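Local coordinates for protein C-domain type II peptide synthetase (Streptomyces globisporus, PDB 4ZXW) that is a type II (free-standing) peptide synthetase protein built on a condensation domain, with a fold related to the CoA-dependent acyltransferases, at residues D288-T293 with P315-L320. Sequence-based numbering, arbitrary orientation.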
loop_
_atom_site.group_PDB
_atom_site.type_symbol
_atom_site.label_atom_id
_atom_site.label_comp_id
_atom_site.label_asym_id
_atom_site.label_seq_id
_atom_site.Cartn_x
_atom_site.Cartn_y
_atom_site.Cartn_z
ATOM N N ASP A 288 -14.243 21.773 -4.788
ATOM C CA ASP A 288 -12.900 21.910 -4.255
ATOM C C ASP A 288 -12.574 20.599 -3.516
ATOM O O ASP A 288 -13.030 20.385 -2.409
ATOM C CB ASP A 288 -12.813 23.129 -3.346
ATOM C CG ASP A 288 -11.592 23.126 -2.479
ATOM O OD1 ASP A 288 -10.569 22.529 -2.883
ATOM O OD2 ASP A 288 -11.662 23.719 -1.378
ATOM N N ILE A 289 -11.834 19.713 -4.183
ATOM C CA ILE A 289 -11.672 18.326 -3.764
ATOM C C ILE A 289 -10.248 18.091 -3.273
ATOM O O ILE A 289 -9.312 18.121 -4.089
ATOM C CB ILE A 289 -11.962 17.343 -4.939
ATOM C CG1 ILE A 289 -13.366 17.544 -5.522
ATOM C CG2 ILE A 289 -11.738 15.860 -4.521
ATOM C CD1 ILE A 289 -14.465 17.065 -4.640
ATOM N N THR A 290 -10.061 17.856 -1.970
ATOM C CA THR A 290 -8.756 17.423 -1.476
ATOM C C THR A 290 -8.840 15.960 -1.075
ATOM O O THR A 290 -9.705 15.584 -0.282
ATOM C CB THR A 290 -8.284 18.264 -0.292
ATOM O OG1 THR A 290 -8.237 19.630 -0.698
ATOM C CG2 THR A 290 -6.895 17.837 0.169
ATOM N N VAL A 291 -7.942 15.161 -1.659
ATOM C CA VAL A 291 -7.866 13.726 -1.449
ATOM C C VAL A 291 -6.408 13.310 -1.355
ATOM O O VAL A 291 -5.642 13.532 -2.281
ATOM C CB VAL A 291 -8.551 12.922 -2.576
ATOM C CG1 VAL A 291 -8.211 11.420 -2.452
ATOM C CG2 VAL A 291 -10.046 13.116 -2.533
ATOM N N PRO A 292 -6.025 12.670 -0.242
ATOM C CA PRO A 292 -4.637 12.243 -0.115
ATOM C C PRO A 292 -4.368 10.979 -0.914
ATOM O O PRO A 292 -5.270 10.178 -1.192
ATOM C CB PRO A 292 -4.482 11.990 1.385
ATOM C CG PRO A 292 -5.848 11.583 1.820
ATOM C CD PRO A 292 -6.825 12.328 0.942
ATOM N N THR A 293 -3.126 10.856 -1.349
ATOM C CA THR A 293 -2.631 9.617 -1.875
ATOM C C THR A 293 -1.461 9.223 -0.975
ATOM O O THR A 293 -1.136 9.929 -0.029
ATOM C CB THR A 293 -2.206 9.746 -3.377
ATOM O OG1 THR A 293 -1.905 8.451 -3.937
ATOM C CG2 THR A 293 -1.020 10.639 -3.525
ATOM N N PRO A 315 -1.404 15.160 0.321
ATOM C CA PRO A 315 -2.686 15.748 -0.064
ATOM C C PRO A 315 -2.690 16.327 -1.482
ATOM O O PRO A 315 -1.791 17.078 -1.850
ATOM C CB PRO A 315 -2.894 16.879 0.963
ATOM C CG PRO A 315 -1.648 16.989 1.744
ATOM C CD PRO A 315 -0.616 16.083 1.153
ATOM N N LEU A 316 -3.715 15.980 -2.249
ATOM C CA LEU A 316 -3.839 16.431 -3.624
ATOM C C LEU A 316 -5.130 17.237 -3.721
ATOM O O LEU A 316 -6.232 16.672 -3.665
ATOM C CB LEU A 316 -3.861 15.249 -4.600
ATOM C CG LEU A 316 -2.639 14.329 -4.639
ATOM C CD1 LEU A 316 -2.837 13.188 -5.673
ATOM C CD2 LEU A 316 -1.354 15.113 -4.954
ATOM N N ARG A 317 -4.987 18.552 -3.824
ATOM C CA ARG A 317 -6.124 19.458 -3.902
ATOM C C ARG A 317 -6.339 19.907 -5.314
ATOM O O ARG A 317 -5.431 20.462 -5.911
ATOM C CB ARG A 317 -5.903 20.682 -3.026
ATOM C CG ARG A 317 -7.072 21.616 -2.996
ATOM C CD ARG A 317 -6.743 22.789 -2.085
ATOM N NE ARG A 317 -7.937 23.510 -1.722
ATOM C CZ ARG A 317 -7.941 24.651 -1.049
ATOM N NH1 ARG A 317 -6.798 25.211 -0.653
ATOM N NH2 ARG A 317 -9.097 25.226 -0.755
ATOM N N THR A 318 -7.534 19.662 -5.841
ATOM C CA THR A 318 -7.880 20.059 -7.202
ATOM C C THR A 318 -9.184 20.821 -7.204
ATOM O O THR A 318 -10.162 20.407 -6.552
ATOM C CB THR A 318 -8.046 18.861 -8.133
ATOM O OG1 THR A 318 -6.901 18.018 -8.035
ATOM C CG2 THR A 318 -8.208 19.303 -9.563
ATOM N N ASP A 319 -9.205 21.913 -7.960
ATOM C CA ASP A 319 -10.421 22.666 -8.152
ATOM C C ASP A 319 -11.084 22.227 -9.441
ATOM O O ASP A 319 -10.556 22.463 -10.522
ATOM C CB ASP A 319 -10.128 24.163 -8.181
ATOM C CG ASP A 319 -11.383 24.995 -8.284
ATOM O OD1 ASP A 319 -12.498 24.423 -8.141
ATOM O OD2 ASP A 319 -11.247 26.222 -8.500
ATOM N N LEU A 320 -12.258 21.614 -9.309
ATOM C CA LEU A 320 -12.996 21.074 -10.444
ATOM C C LEU A 320 -13.981 22.088 -11.020
ATOM O O LEU A 320 -14.675 21.812 -12.016
ATOM C CB LEU A 320 -13.742 19.805 -10.033
ATOM C CG LEU A 320 -12.956 18.496 -10.173
ATOM C CD1 LEU A 320 -11.740 18.477 -9.283
ATOM C CD2 LEU A 320 -13.853 17.324 -9.844
#
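Arg317 grips the carboxylate of Asp288 side-on with two nitrogens: NE lies 3.0 Å from Asp288 OD1, and NH2 3.0 Å from Asp288 OD2. Both hydrogen bonds are nearly straight and both oxygens sit close to the guanidinium plane, yet the flat groups are turned 35° apart, so OD1 is met on its syn side and OD2 from above the carboxylate plane. With CG anti to the backbone N (chi1 -176°) and an extended chain, Arg317 runs past Thr290, whose OG1 packs 3.3 Å from Arg317 CG. The bridge is diagonal, since Arg317 pairs with Thr290 and Asp288 with Asp319, both non-hydrogen-bonded pairs.

Ile289 and Thr318 exchange two backbone bonds; Val291 and Leu316 form the next hydrogen-bonded pair, where Leu316 N to Val291 O is more bent (143°). On the face carrying Ile289, Val291 and Thr318, Leu316 sends CD1 obliquely across to Thr293 CG2, 3.8 Å away.

Backbone carbonyls of Arg219 and Gln221 accept bonds from Arg317 NH1, fixing the guanidinium there too. Strands 288-295 and 312-319 thus make a two-stranded antiparallel sheet of the condensation domain: Val291 and Leu316 touch helix 268-284, Leu316 and Thr318 helix 326-342, while backbone bonds join Pro292 to Phe371 in strand 366-373 and Thr290 to Ile226, just before strand 227-229.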